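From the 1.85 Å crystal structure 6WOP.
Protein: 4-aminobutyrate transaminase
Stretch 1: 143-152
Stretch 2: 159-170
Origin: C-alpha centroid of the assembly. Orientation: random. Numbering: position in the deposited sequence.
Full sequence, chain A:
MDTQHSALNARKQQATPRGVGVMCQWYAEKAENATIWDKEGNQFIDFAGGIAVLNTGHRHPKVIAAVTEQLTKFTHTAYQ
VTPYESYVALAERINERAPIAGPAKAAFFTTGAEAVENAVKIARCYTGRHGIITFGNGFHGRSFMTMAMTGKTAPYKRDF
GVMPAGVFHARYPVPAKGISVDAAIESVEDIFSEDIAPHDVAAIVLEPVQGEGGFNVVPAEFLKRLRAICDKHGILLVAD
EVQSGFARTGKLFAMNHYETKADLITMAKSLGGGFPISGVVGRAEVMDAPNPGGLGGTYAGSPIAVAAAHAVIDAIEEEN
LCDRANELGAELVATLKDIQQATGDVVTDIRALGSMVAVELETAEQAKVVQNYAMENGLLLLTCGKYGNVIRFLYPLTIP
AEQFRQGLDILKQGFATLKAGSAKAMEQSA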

# COMPACT_ATOMS: atom_id res chain seq x y z
N SER A 143 3.29 -12.62 -9.91
CA SER A 143 3.78 -12.09 -8.64
C SER A 143 2.74 -11.06 -8.14
O SER A 143 1.80 -10.68 -8.86
CB SER A 143 5.19 -11.49 -8.84
OG SER A 143 5.05 -10.17 -9.38
N PHE A 144 2.87 -10.61 -6.89
CA PHE A 144 1.94 -9.57 -6.46
C PHE A 144 2.16 -8.32 -7.27
O PHE A 144 1.20 -7.75 -7.81
CB PHE A 144 2.11 -9.32 -4.97
CG PHE A 144 1.34 -10.28 -4.15
CD1 PHE A 144 -0.00 -10.05 -3.94
CD2 PHE A 144 1.94 -11.46 -3.67
CE1 PHE A 144 -0.78 -10.99 -3.20
CE2 PHE A 144 1.21 -12.36 -2.95
CZ PHE A 144 -0.16 -12.12 -2.69
N MET A 145 3.43 -7.93 -7.52
CA MET A 145 3.56 -6.71 -8.32
C MET A 145 3.14 -6.93 -9.78
O MET A 145 2.50 -6.05 -10.38
CB MET A 145 4.99 -6.17 -8.29
CG MET A 145 5.21 -4.88 -9.07
SD MET A 145 3.88 -3.62 -8.77
CE MET A 145 4.63 -2.38 -7.78
N THR A 146 3.55 -8.07 -10.42
CA THR A 146 3.15 -8.23 -11.80
C THR A 146 1.66 -8.56 -11.93
O THR A 146 1.07 -8.29 -12.98
CB THR A 146 4.07 -9.26 -12.53
OG1 THR A 146 4.12 -10.52 -11.82
CG2 THR A 146 5.53 -8.72 -12.53
N MET A 147 1.03 -9.12 -10.90
CA MET A 147 -0.43 -9.28 -10.97
C MET A 147 -1.11 -7.91 -10.96
O MET A 147 -2.12 -7.72 -11.63
CB MET A 147 -0.97 -10.07 -9.75
CG MET A 147 -0.88 -11.52 -9.91
SD MET A 147 -1.80 -12.26 -8.45
CE MET A 147 -0.65 -12.11 -7.10
N ALA A 148 -0.62 -7.00 -10.13
CA ALA A 148 -1.19 -5.65 -10.10
C ALA A 148 -1.01 -4.99 -11.46
O ALA A 148 -1.91 -4.32 -11.96
CB ALA A 148 -0.51 -4.80 -9.00
N MET A 149 0.14 -5.19 -12.09
CA MET A 149 0.37 -4.62 -13.41
C MET A 149 -0.52 -5.25 -14.47
O MET A 149 -0.99 -4.56 -15.40
CB MET A 149 1.86 -4.82 -13.77
CG MET A 149 2.74 -3.93 -12.93
SD MET A 149 4.54 -4.39 -13.13
CE MET A 149 4.79 -3.80 -14.83
N THR A 150 -0.73 -6.57 -14.38
CA THR A 150 -1.62 -7.29 -15.29
C THR A 150 -3.02 -6.69 -15.24
O THR A 150 -3.58 -6.49 -14.14
CB THR A 150 -1.61 -8.78 -14.88
OG1 THR A 150 -0.30 -9.30 -15.21
CG2 THR A 150 -2.75 -9.58 -15.58
N GLY A 151 -3.61 -6.45 -16.44
CA GLY A 151 -4.85 -5.69 -16.55
C GLY A 151 -6.02 -6.61 -16.76
O GLY A 151 -6.86 -6.40 -17.64
N LYS A 152 -6.06 -7.68 -16.02
CA LYS A 152 -7.14 -8.62 -16.06
C LYS A 152 -7.28 -9.21 -14.67
O LYS A 152 -6.41 -9.86 -14.21
CB LYS A 152 -6.87 -9.67 -17.14
CG LYS A 152 -7.98 -10.67 -17.35
CD LYS A 152 -7.86 -11.41 -18.66
CE LYS A 152 -8.74 -12.65 -18.73
NZ LYS A 152 -8.63 -13.28 -20.06
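Stretch 2, residues 159-170: DFGVMPAGVFHA

The polar anchor of this contact sits where the helix of stretch 1 ends. From stretch 2, His169 reaches in to the carbonyl of Met149, the last residue of helix 144-149, and more weakly to that of Thr150, just beyond it: NE2 of His169 donates to O of Met149 at 2.9 Å, with a weak second bond from His169 NE2 to Thr150 O at 3.4 Å. The Met149 oxygen lies near the plane of the imidazole, at its edge, while ND1 is bonded elsewhere in the structure, so both ring nitrogens are satisfied. Gly151 lies close to the ring; its CA is 3.6 Å from His169 NE2, and an ideal CB there would lie only 3.3 Å from His169 CD2.

His169 belongs to a short strand, 167-170, which runs in nearly the same direction as the helix, 27° between the axes and 8.7 Å apart at closest approach. Extended phi/psi values alternate the side chains: Val167 and His169 point toward the helix, Phe168 away. Val167 packs beside the last helical turn, with CG1 3.5 Å from Ala148 O and CG2 3.6 Å from Met145 SD.

Before the strand, residues 161-166 form a loop along the helix, with Gly161 and Gly166 at positive phi. Ala148, whose CB points toward stretch 2, sits at the closest CA-CA approach, Ala148 CA to Met163 CA at 5.7 Å. Its CB meets Met163 CB at 3.8 Å and Pro164 CD at 4.0 Å. Longer side chains frame this spot: Met145 SD lies 4.1 Å from Pro164 CG, and Phe144 CD1 lies 4.0 Å from Met163 CE. Farther out, Met147 SD approaches Phe160 CD2 at 3.7 Å, obliquely to the ring. The rule is compact: alanine at the close approach, methionines around it, and a histidine bonded to the carbonyls at the helix end.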

# COMPACT_ATOMS: atom_id res chain seq x y z
N ASP A 159 -8.46 -13.85 -6.54
CA ASP A 159 -8.43 -14.65 -5.32
C ASP A 159 -7.52 -14.04 -4.26
O ASP A 159 -7.46 -14.59 -3.15
CB ASP A 159 -7.88 -16.07 -5.62
CG ASP A 159 -8.85 -16.95 -6.37
OD1 ASP A 159 -10.05 -16.75 -6.21
OD2 ASP A 159 -8.36 -17.81 -7.14
N PHE A 160 -6.71 -13.02 -4.57
CA PHE A 160 -5.53 -12.74 -3.75
C PHE A 160 -5.53 -11.35 -3.09
O PHE A 160 -4.51 -10.95 -2.50
CB PHE A 160 -4.23 -12.94 -4.55
CG PHE A 160 -4.17 -14.31 -5.21
CD1 PHE A 160 -4.30 -15.45 -4.45
CD2 PHE A 160 -4.08 -14.43 -6.59
CE1 PHE A 160 -4.30 -16.75 -5.07
CE2 PHE A 160 -4.08 -15.66 -7.22
CZ PHE A 160 -4.18 -16.82 -6.47
N GLY A 161 -6.69 -10.69 -3.00
CA GLY A 161 -6.75 -9.56 -2.04
C GLY A 161 -6.01 -8.32 -2.52
O GLY A 161 -5.86 -8.06 -3.72
N VAL A 162 -5.54 -7.52 -1.57
CA VAL A 162 -5.09 -6.18 -1.92
C VAL A 162 -3.81 -6.23 -2.74
O VAL A 162 -2.94 -7.09 -2.53
CB VAL A 162 -4.90 -5.34 -0.63
CG1 VAL A 162 -3.99 -6.00 0.34
CG2 VAL A 162 -4.34 -3.92 -0.96
N MET A 163 -3.67 -5.30 -3.69
CA MET A 163 -2.54 -5.28 -4.61
C MET A 163 -1.66 -4.10 -4.21
O MET A 163 -2.17 -3.15 -3.61
CB MET A 163 -2.98 -5.10 -6.08
CG MET A 163 -3.80 -6.28 -6.66
SD MET A 163 -2.57 -7.63 -6.86
CE MET A 163 -3.31 -9.00 -5.94
N PRO A 164 -0.37 -4.12 -4.53
CA PRO A 164 0.48 -2.99 -4.13
C PRO A 164 0.05 -1.65 -4.72
O PRO A 164 -0.42 -1.54 -5.85
CB PRO A 164 1.89 -3.39 -4.60
CG PRO A 164 1.69 -4.57 -5.49
CD PRO A 164 0.43 -5.24 -5.10
N ALA A 165 0.27 -0.61 -3.92
CA ALA A 165 -0.07 0.75 -4.30
C ALA A 165 0.77 1.24 -5.47
O ALA A 165 1.89 0.77 -5.69
CB ALA A 165 0.15 1.68 -3.11
N GLY A 166 0.26 2.29 -6.15
CA GLY A 166 1.02 3.00 -7.17
C GLY A 166 1.02 2.34 -8.55
O GLY A 166 1.89 2.63 -9.37
N VAL A 167 0.08 1.44 -8.81
CA VAL A 167 -0.06 0.82 -10.13
C VAL A 167 -1.41 1.20 -10.71
O VAL A 167 -2.44 0.97 -10.05
CB VAL A 167 0.06 -0.71 -10.02
CG1 VAL A 167 -0.10 -1.41 -11.44
CG2 VAL A 167 1.41 -1.03 -9.37
N PHE A 168 -1.43 1.71 -11.96
CA PHE A 168 -2.70 2.14 -12.53
C PHE A 168 -2.79 1.68 -13.97
O PHE A 168 -1.78 1.58 -14.65
CB PHE A 168 -2.82 3.72 -12.42
CG PHE A 168 -2.82 4.17 -10.97
CD1 PHE A 168 -3.96 3.97 -10.17
CD2 PHE A 168 -1.68 4.71 -10.41
CE1 PHE A 168 -3.93 4.33 -8.78
CE2 PHE A 168 -1.64 5.06 -9.06
CZ PHE A 168 -2.76 4.87 -8.26
N HIS A 169 -4.02 1.48 -14.47
CA HIS A 169 -4.22 1.00 -15.84
C HIS A 169 -4.83 2.04 -16.76
O HIS A 169 -5.94 2.57 -16.49
CB HIS A 169 -5.11 -0.23 -15.82
CG HIS A 169 -4.47 -1.39 -15.12
ND1 HIS A 169 -4.61 -1.61 -13.77
CD2 HIS A 169 -3.64 -2.37 -15.58
CE1 HIS A 169 -3.91 -2.68 -13.41
NE2 HIS A 169 -3.31 -3.16 -14.49
N ALA A 170 -4.17 2.28 -17.89
CA ALA A 170 -4.73 3.09 -18.98
C ALA A 170 -5.37 2.19 -20.05
O ALA A 170 -5.26 0.95 -19.98
CB ALA A 170 -3.63 3.98 -19.58